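Local coordinates for fuculose-1-phosphate aldolase (Thermus thermophilus, PDB 2FK5), which belongs to the class II aldolase and adducin family, whose AraD-like alpha/beta fold packs helices against a central mixed beta-sheet, at residues R10-D15 / E168-M173; H74-R79 / E131-V136. All blocks are in the same frame, centred on the assembly; numbering follows the deposited sequence.

How the contacts relate
Both contacts are buried helix-helix packings, and they lie on opposite sides of the chain's centre, with about 20 Å between their own centres. Strand 85-89 of the sheet separates them: V87 and A89 meet helix 162-191 of contact 1, while L86 between them meets helix 71-80 of contact 2. No helix is shared, and contact 2 is nested along the chain within the loop closed by contact 1. A tyrosine ring laid against a valine and an aspartate dominates contact 1, which borders a second subunit. Contact 2 relies on smaller side chains and the aliphatic part of a glutamate, and no other protein chain of the assembly touches it.

Contact 1. Residues R10-D15 / E168-M173; sequences RQVGED and EAYGLM
V12 and Y170 join the N-terminal helix 3-18 to the long helix 162-191, whose A169 and M173 rest on strand 85-89. The backbones come nearest at this pair, with 6.5 Å from V12 CA to Y170 CA. The two side chains run past each other in opposite directions, which brings the valine methyls to the root of the tyrosine. V12 CG2 lies 3.8 Å from Y170 CB, while V12 CG1 meets Y170 CD2 at 4.1 Å. Y170 CG stands trans to its own backbone N (chi1 155°), and the ring thereby extends from the valine to D15, one turn further along helix 3-18.

There the aspartate side chain crosses the tyrosine at about a right angle and touches it through its methylene: D15 CB is 3.4 Å from Y170 OH and 3.7 Å from Y170 CZ. The carboxylate itself is not bonded to the phenol. D15 OD1 stays 4.2 Å from Y170 OH, and the carboxylate and ring planes are 49° apart. Instead, D15 OD2 forms a salt bridge with R48 of the second subunit, an arginine that also pairs with E14. F17 of the same neighbouring subunit packs on both D15 and Y170, so the D15 end of the contact merges into the subunit interface. Within the chain, L166 and L167 extend the seam around V12. Such helix-on-helix packing, with the N-terminal helix laid on a helix that itself covers the sheet, belongs to the layered alpha/beta architecture of this AraD-like domain.

Contact 2. Residues H74-R79 / E131-V136; sequences HREVYR and EAALSV
Helices 71-80 and 130-142 run roughly side by side in the same direction, their local axes 8.3 Å apart at closest approach and crossing at -29°. The backbones draw nearest at E76 and A133, where the small alanine lets the glutamate methylenes rest on the opposing helix: E76 CB is 4.1 Å from A133 CB, and E76 CG is 3.7 Å from A133 O. One turn along helix 130-142, V77 CG2 meets V136 CG1 at 4.0 Å in a plain methyl contact, which L140 extends. Helix 130-142 is the connection of a beta-alpha-beta crossover between the adjacent parallel strands 118-121 and 145-148, whereas helix 71-80 leads into strand 85-89, on whose L86 V77 also packs. The bend of E76 at chi2 (59°) turns its acid end toward the C-terminal end of its own helix, where R79 and R80 lie. E76 OE1 receives R79 NH1 at 3.1 Å on its syn side, tilted out of the carboxylate plane by 21°, while E76 OE2 pairs with R80. Thus both oxygens have arginine partners on helix 71-80. R79 NH2 sits over the guanidinium face of R75 and donates a hydrogen bond to the backbone oxygen of L59.

Contact 1. Residues R10-D15 / E168-M173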
ATOM      1  N   ARG A  10      -3.707  14.367  -3.962  1.00 24.48           N
ATOM      2  CA  ARG A  10      -3.964  13.054  -3.398  1.00 26.23           C
ATOM      3  C   ARG A  10      -2.694  12.221  -3.339  1.00 22.80           C
ATOM      4  O   ARG A  10      -2.393  11.607  -2.322  1.00 24.68           O
ATOM      5  CB  ARG A  10      -5.020  12.325  -4.226  1.00 26.68           C
ATOM      6  CG  ARG A  10      -5.379  10.968  -3.673  1.00 36.35           C
ATOM      7  CD  ARG A  10      -6.488  10.326  -4.495  1.00 42.07           C
ATOM      8  NE  ARG A  10      -6.823   8.999  -3.990  1.00 40.91           N
ATOM      9  CZ  ARG A  10      -7.643   8.151  -4.601  1.00 44.51           C
ATOM     10  NH1 ARG A  10      -7.878   6.965  -4.056  1.00 50.69           N
ATOM     11  N   GLN A  11      -1.960  12.215  -4.440  1.00 22.34           N
ATOM     12  CA  GLN A  11      -0.727  11.457  -4.543  1.00 26.39           C
ATOM     13  C   GLN A  11       0.356  11.980  -3.604  1.00 24.29           C
ATOM     14  O   GLN A  11       1.071  11.203  -2.976  1.00 22.17           O
ATOM     15  CB  GLN A  11      -0.246  11.500  -5.990  1.00 25.27           C
ATOM     16  CG  GLN A  11       1.148  10.970  -6.221  1.00 32.41           C
ATOM     17  CD  GLN A  11       1.520  11.008  -7.689  1.00 45.99           C
ATOM     18  OE1 GLN A  11       2.695  11.104  -8.043  1.00 48.79           O
ATOM     19  NE2 GLN A  11       0.513  10.922  -8.555  1.00 47.65           N
ATOM     20  N   VAL A  12       0.482  13.301  -3.513  1.00 19.01           N
ATOM     21  CA  VAL A  12       1.488  13.890  -2.636  1.00 16.60           C
ATOM     22  C   VAL A  12       1.182  13.508  -1.195  1.00 19.36           C
ATOM     23  O   VAL A  12       2.082  13.141  -0.440  1.00 23.39           O
ATOM     24  CB  VAL A  12       1.542  15.434  -2.806  1.00 19.98           C
ATOM     25  CG1 VAL A  12       2.245  16.073  -1.611  1.00 20.24           C
ATOM     26  CG2 VAL A  12       2.295  15.777  -4.084  1.00 19.82           C
ATOM     27  N   GLY A  13      -0.094  13.565  -0.820  1.00 22.20           N
ATOM     28  CA  GLY A  13      -0.479  13.176   0.526  1.00 25.54           C
ATOM     29  C   GLY A  13      -0.190  11.698   0.789  1.00 27.10           C
ATOM     30  O   GLY A  13       0.392  11.335   1.813  1.00 22.66           O
ATOM     31  N   GLU A  14      -0.586  10.834  -0.142  1.00 24.59           N
ATOM     32  CA  GLU A  14      -0.347   9.398   0.021  1.00 21.10           C
ATOM     33  C   GLU A  14       1.138   9.069   0.125  1.00 22.58           C
ATOM     34  O   GLU A  14       1.553   8.253   0.953  1.00 24.67           O
ATOM     35  CB  GLU A  14      -0.920   8.607  -1.159  1.00 25.88           C
ATOM     36  CG  GLU A  14      -2.425   8.717  -1.328  1.00 34.72           C
ATOM     37  CD  GLU A  14      -2.962   7.747  -2.368  1.00 48.65           C
ATOM     38  OE1 GLU A  14      -2.260   7.488  -3.367  1.00 47.31           O
ATOM     39  OE2 GLU A  14      -4.094   7.255  -2.188  1.00 51.03           O
ATOM     40  N   ASP A  15       1.938   9.695  -0.728  1.00 23.82           N
ATOM     41  CA  ASP A  15       3.365   9.424  -0.739  1.00 23.16           C
ATOM     42  C   ASP A  15       4.103   9.986   0.475  1.00 27.42           C
ATOM     43  O   ASP A  15       5.019   9.344   0.987  1.00 30.21           O
ATOM     44  CB  ASP A  15       3.970   9.926  -2.052  1.00 22.49           C
ATOM     45  CG  ASP A  15       3.553   9.070  -3.251  1.00 31.98           C
ATOM     46  OD1 ASP A  15       3.839   9.461  -4.399  1.00 25.67           O
ATOM     47  OD2 ASP A  15       2.943   8.000  -3.047  1.00 25.52           O
ATOM     48  N   GLU A 168       7.044  18.941  -7.558  1.00 22.49           N
ATOM     49  CA  GLU A 168       8.406  19.424  -7.396  1.00 24.34           C
ATOM     50  C   GLU A 168       8.661  19.719  -5.920  1.00 24.33           C
ATOM     51  O   GLU A 168       9.701  19.345  -5.375  1.00 23.38           O
ATOM     52  CB  GLU A 168       8.604  20.692  -8.221  1.00 27.94           C
ATOM     53  CG  GLU A 168       9.971  21.322  -8.095  1.00 30.81           C
ATOM     54  CD  GLU A 168      10.030  22.680  -8.771  1.00 38.38           C
ATOM     55  OE1 GLU A 168      11.135  23.241  -8.889  1.00 42.98           O
ATOM     56  OE2 GLU A 168       8.966  23.189  -9.175  1.00 37.97           O
ATOM     57  N   ALA A 169       7.713  20.399  -5.276  1.00 20.69           N
ATOM     58  CA  ALA A 169       7.820  20.741  -3.850  1.00 22.54           C
ATOM     59  C   ALA A 169       7.908  19.466  -3.011  1.00 27.65           C
ATOM     60  O   ALA A 169       8.722  19.355  -2.092  1.00 19.85           O
ATOM     61  CB  ALA A 169       6.605  21.561  -3.427  1.00 21.56           C
ATOM     62  N   TYR A 170       7.044  18.508  -3.332  1.00 22.47           N
ATOM     63  CA  TYR A 170       7.020  17.225  -2.650  1.00 21.85           C
ATOM     64  C   TYR A 170       8.390  16.561  -2.764  1.00 22.08           C
ATOM     65  O   TYR A 170       8.907  16.025  -1.783  1.00 21.03           O
ATOM     66  CB  TYR A 170       5.945  16.318  -3.272  1.00 21.81           C
ATOM     67  CG  TYR A 170       6.222  14.842  -3.081  1.00 24.02           C
ATOM     68  CD1 TYR A 170       6.839  14.091  -4.085  1.00 25.33           C
ATOM     69  CD2 TYR A 170       5.935  14.213  -1.868  1.00 19.54           C
ATOM     70  CE1 TYR A 170       7.170  12.748  -3.882  1.00 28.00           C
ATOM     71  CE2 TYR A 170       6.272  12.869  -1.654  1.00 23.21           C
ATOM     72  CZ  TYR A 170       6.890  12.148  -2.666  1.00 30.75           C
ATOM     73  OH  TYR A 170       7.268  10.843  -2.442  1.00 36.07           O
ATOM     74  N   GLY A 171       8.965  16.600  -3.967  1.00 20.67           N
ATOM     75  CA  GLY A 171      10.272  16.006  -4.209  1.00 22.71           C
ATOM     76  C   GLY A 171      11.363  16.637  -3.369  1.00 24.22           C
ATOM     77  O   GLY A 171      12.269  15.952  -2.875  1.00 21.75           O
ATOM     78  N   LEU A 172      11.291  17.951  -3.197  1.00 23.37           N
ATOM     79  CA  LEU A 172      12.288  18.644  -2.393  1.00 20.55           C
ATOM     80  C   LEU A 172      12.134  18.251  -0.939  1.00 24.16           C
ATOM     81  O   LEU A 172      13.118  18.154  -0.213  1.00 20.82           O
ATOM     82  CB  LEU A 172      12.135  20.165  -2.513  1.00 21.95           C
ATOM     83  CG  LEU A 172      12.546  20.762  -3.860  1.00 32.64           C
ATOM     84  CD1 LEU A 172      12.213  22.243  -3.888  1.00 33.14           C
ATOM     85  CD2 LEU A 172      14.034  20.541  -4.078  1.00 31.96           C
ATOM     86  N   MET A 173      10.894  18.035  -0.510  1.00 20.85           N
ATOM     87  CA  MET A 173      10.649  17.654   0.876  1.00 16.85           C
ATOM     88  C   MET A 173      11.240  16.270   1.148  1.00 21.02           C
ATOM     89  O   MET A 173      11.870  16.059   2.187  1.00 22.51           O
ATOM     90  CB  MET A 173       9.152  17.664   1.177  1.00 16.61           C
ATOM     91  CG  MET A 173       8.799  17.386   2.644  1.00 17.96           C
ATOM     92  SD  MET A 173       9.525  18.587   3.801  1.00 21.76           S
ATOM     93  CE  MET A 173       8.576  20.056   3.394  1.00 21.21           C
TER

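Contact 2. Residues H74-R79 / E131-V136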
ATOM      1  N   HIS A  74       1.312  30.102   4.218  1.00 25.54           N
ATOM      2  CA  HIS A  74       1.269  29.853   2.785  1.00 20.53           C
ATOM      3  C   HIS A  74       0.964  31.167   2.064  1.00 16.73           C
ATOM      4  O   HIS A  74       1.621  31.521   1.088  1.00 22.24           O
ATOM      5  CB  HIS A  74       0.182  28.832   2.458  1.00 26.25           C
ATOM      6  CG  HIS A  74       0.523  27.431   2.866  1.00 19.86           C
ATOM      7  ND1 HIS A  74       0.689  26.413   1.952  1.00 24.55           N
ATOM      8  CD2 HIS A  74       0.706  26.875   4.087  1.00 21.03           C
ATOM      9  CE1 HIS A  74       0.959  25.290   2.591  1.00 24.10           C
ATOM     10  NE2 HIS A  74       0.976  25.542   3.890  1.00 25.16           N
ATOM     11  N   ARG A  75      -0.037  31.876   2.558  1.00 23.15           N
ATOM     12  CA  ARG A  75      -0.424  33.140   1.940  1.00 24.18           C
ATOM     13  C   ARG A  75       0.742  34.123   1.855  1.00 25.44           C
ATOM     14  O   ARG A  75       0.983  34.734   0.810  1.00 23.92           O
ATOM     15  CB  ARG A  75      -1.575  33.780   2.718  1.00 28.65           C
ATOM     16  CG  ARG A  75      -2.083  35.071   2.072  1.00 30.92           C
ATOM     17  CD  ARG A  75      -3.227  35.658   2.857  1.00 29.52           C
ATOM     18  NE  ARG A  75      -2.800  36.080   4.184  1.00 38.53           N
ATOM     19  CZ  ARG A  75      -3.594  36.677   5.064  1.00 37.60           C
ATOM     20  NH1 ARG A  75      -4.861  36.921   4.747  1.00 29.00           N
ATOM     21  NH2 ARG A  75      -3.127  37.028   6.255  1.00 34.72           N
ATOM     22  N   GLU A  76       1.480  34.262   2.952  1.00 26.55           N
ATOM     23  CA  GLU A  76       2.606  35.187   2.984  1.00 23.21           C
ATOM     24  C   GLU A  76       3.689  34.757   2.005  1.00 30.50           C
ATOM     25  O   GLU A  76       4.309  35.591   1.352  1.00 24.71           O
ATOM     26  CB  GLU A  76       3.169  35.278   4.407  1.00 26.86           C
ATOM     27  CG  GLU A  76       3.951  36.554   4.688  1.00 28.25           C
ATOM     28  CD  GLU A  76       3.116  37.809   4.478  1.00 34.35           C
ATOM     29  OE1 GLU A  76       1.935  37.812   4.886  1.00 34.24           O
ATOM     30  OE2 GLU A  76       3.642  38.792   3.915  1.00 40.46           O
ATOM     31  N   VAL A  77       3.924  33.451   1.896  1.00 27.67           N
ATOM     32  CA  VAL A  77       4.929  32.954   0.959  1.00 20.19           C
ATOM     33  C   VAL A  77       4.534  33.315  -0.470  1.00 19.81           C
ATOM     34  O   VAL A  77       5.368  33.719  -1.273  1.00 27.06           O
ATOM     35  CB  VAL A  77       5.080  31.404   1.040  1.00 25.84           C
ATOM     36  CG1 VAL A  77       5.985  30.915  -0.071  1.00 24.57           C
ATOM     37  CG2 VAL A  77       5.643  30.999   2.389  1.00 27.87           C
ATOM     38  N   TYR A  78       3.259  33.159  -0.797  1.00 22.92           N
ATOM     39  CA  TYR A  78       2.813  33.479  -2.144  1.00 18.87           C
ATOM     40  C   TYR A  78       2.850  34.987  -2.385  1.00 23.70           C
ATOM     41  O   TYR A  78       3.136  35.433  -3.492  1.00 27.62           O
ATOM     42  CB  TYR A  78       1.409  32.935  -2.379  1.00 19.80           C
ATOM     43  CG  TYR A  78       1.386  31.429  -2.505  1.00 23.25           C
ATOM     44  CD1 TYR A  78       0.502  30.665  -1.754  1.00 25.53           C
ATOM     45  CD2 TYR A  78       2.253  30.774  -3.378  1.00 25.80           C
ATOM     46  CE1 TYR A  78       0.479  29.267  -1.866  1.00 26.32           C
ATOM     47  CE2 TYR A  78       2.242  29.378  -3.500  1.00 28.33           C
ATOM     48  CZ  TYR A  78       1.350  28.637  -2.738  1.00 21.34           C
ATOM     49  OH  TYR A  78       1.338  27.261  -2.834  1.00 24.44           O
ATOM     50  N   ARG A  79       2.568  35.759  -1.343  1.00 27.65           N
ATOM     51  CA  ARG A  79       2.599  37.217  -1.452  1.00 32.19           C
ATOM     52  C   ARG A  79       4.016  37.709  -1.737  1.00 34.74           C
ATOM     53  O   ARG A  79       4.240  38.474  -2.669  1.00 41.64           O
ATOM     54  CB  ARG A  79       2.123  37.869  -0.154  1.00 25.58           C
ATOM     55  CG  ARG A  79       0.628  37.847   0.110  1.00 31.08           C
ATOM     56  CD  ARG A  79       0.358  38.370   1.521  1.00 34.10           C
ATOM     57  NE  ARG A  79      -1.055  38.619   1.793  1.00 33.64           N
ATOM     58  CZ  ARG A  79      -1.524  39.014   2.972  1.00 43.59           C
ATOM     59  NH1 ARG A  79      -0.693  39.197   3.990  1.00 39.55           N
ATOM     60  NH2 ARG A  79      -2.821  39.247   3.133  1.00 33.36           N
ATOM     61  N   GLU A 131       4.663  35.435  12.705  1.00 61.77           N
ATOM     62  CA  GLU A 131       6.085  35.369  13.052  1.00 59.88           C
ATOM     63  C   GLU A 131       6.654  34.384  12.059  1.00 54.87           C
ATOM     64  O   GLU A 131       7.519  34.714  11.243  1.00 53.43           O
ATOM     65  CB  GLU A 131       6.298  34.794  14.459  1.00 66.67           C
ATOM     66  CG  GLU A 131       6.129  35.765  15.616  1.00 75.63           C
ATOM     67  CD  GLU A 131       7.379  36.579  15.902  1.00 76.48           C
ATOM     68  OE1 GLU A 131       7.932  37.187  14.960  1.00 72.89           O
ATOM     69  OE2 GLU A 131       7.803  36.610  17.078  1.00 77.45           O
ATOM     70  N   ALA A 132       6.143  33.162  12.146  1.00 49.25           N
ATOM     71  CA  ALA A 132       6.565  32.099  11.260  1.00 48.19           C
ATOM     72  C   ALA A 132       6.278  32.540   9.839  1.00 30.39           C
ATOM     73  O   ALA A 132       7.122  32.405   8.962  1.00 37.57           O
ATOM     74  CB  ALA A 132       5.802  30.817  11.580  1.00 55.27           C
ATOM     75  N   ALA A 133       5.086  33.089   9.623  1.00 31.64           N
ATOM     76  CA  ALA A 133       4.688  33.534   8.294  1.00 29.79           C
ATOM     77  C   ALA A 133       5.724  34.438   7.656  1.00 28.90           C
ATOM     78  O   ALA A 133       6.180  34.184   6.545  1.00 28.37           O
ATOM     79  CB  ALA A 133       3.348  34.249   8.363  1.00 30.55           C
ATOM     80  N   LEU A 134       6.109  35.497   8.361  1.00 28.13           N
ATOM     81  CA  LEU A 134       7.084  36.435   7.821  1.00 31.54           C
ATOM     82  C   LEU A 134       8.474  35.822   7.647  1.00 23.62           C
ATOM     83  O   LEU A 134       9.089  35.958   6.587  1.00 23.68           O
ATOM     84  CB  LEU A 134       7.161  37.671   8.720  1.00 33.64           C
ATOM     85  CG  LEU A 134       7.998  38.838   8.204  1.00 42.24           C
ATOM     86  CD1 LEU A 134       7.488  39.274   6.838  1.00 42.11           C
ATOM     87  CD2 LEU A 134       7.917  39.989   9.194  1.00 46.57           C
ATOM     88  N   SER A 135       8.968  35.145   8.684  1.00 26.96           N
ATOM     89  CA  SER A 135      10.291  34.513   8.627  1.00 28.38           C
ATOM     90  C   SER A 135      10.383  33.495   7.491  1.00 23.53           C
ATOM     91  O   SER A 135      11.332  33.498   6.705  1.00 25.97           O
ATOM     92  CB  SER A 135      10.598  33.800   9.949  1.00 29.30           C
ATOM     93  OG  SER A 135      10.567  34.714  11.029  1.00 57.35           O
ATOM     94  N   VAL A 136       9.393  32.614   7.429  1.00 31.72           N
ATOM     95  CA  VAL A 136       9.341  31.585   6.399  1.00 28.28           C
ATOM     96  C   VAL A 136       9.299  32.205   5.005  1.00 24.40           C
ATOM     97  O   VAL A 136      10.072  31.822   4.130  1.00 26.32           O
ATOM     98  CB  VAL A 136       8.098  30.682   6.590  1.00 28.73           C
ATOM     99  CG1 VAL A 136       7.936  29.744   5.404  1.00 23.27           C
ATOM    100  CG2 VAL A 136       8.235  29.884   7.886  1.00 31.80           C
TER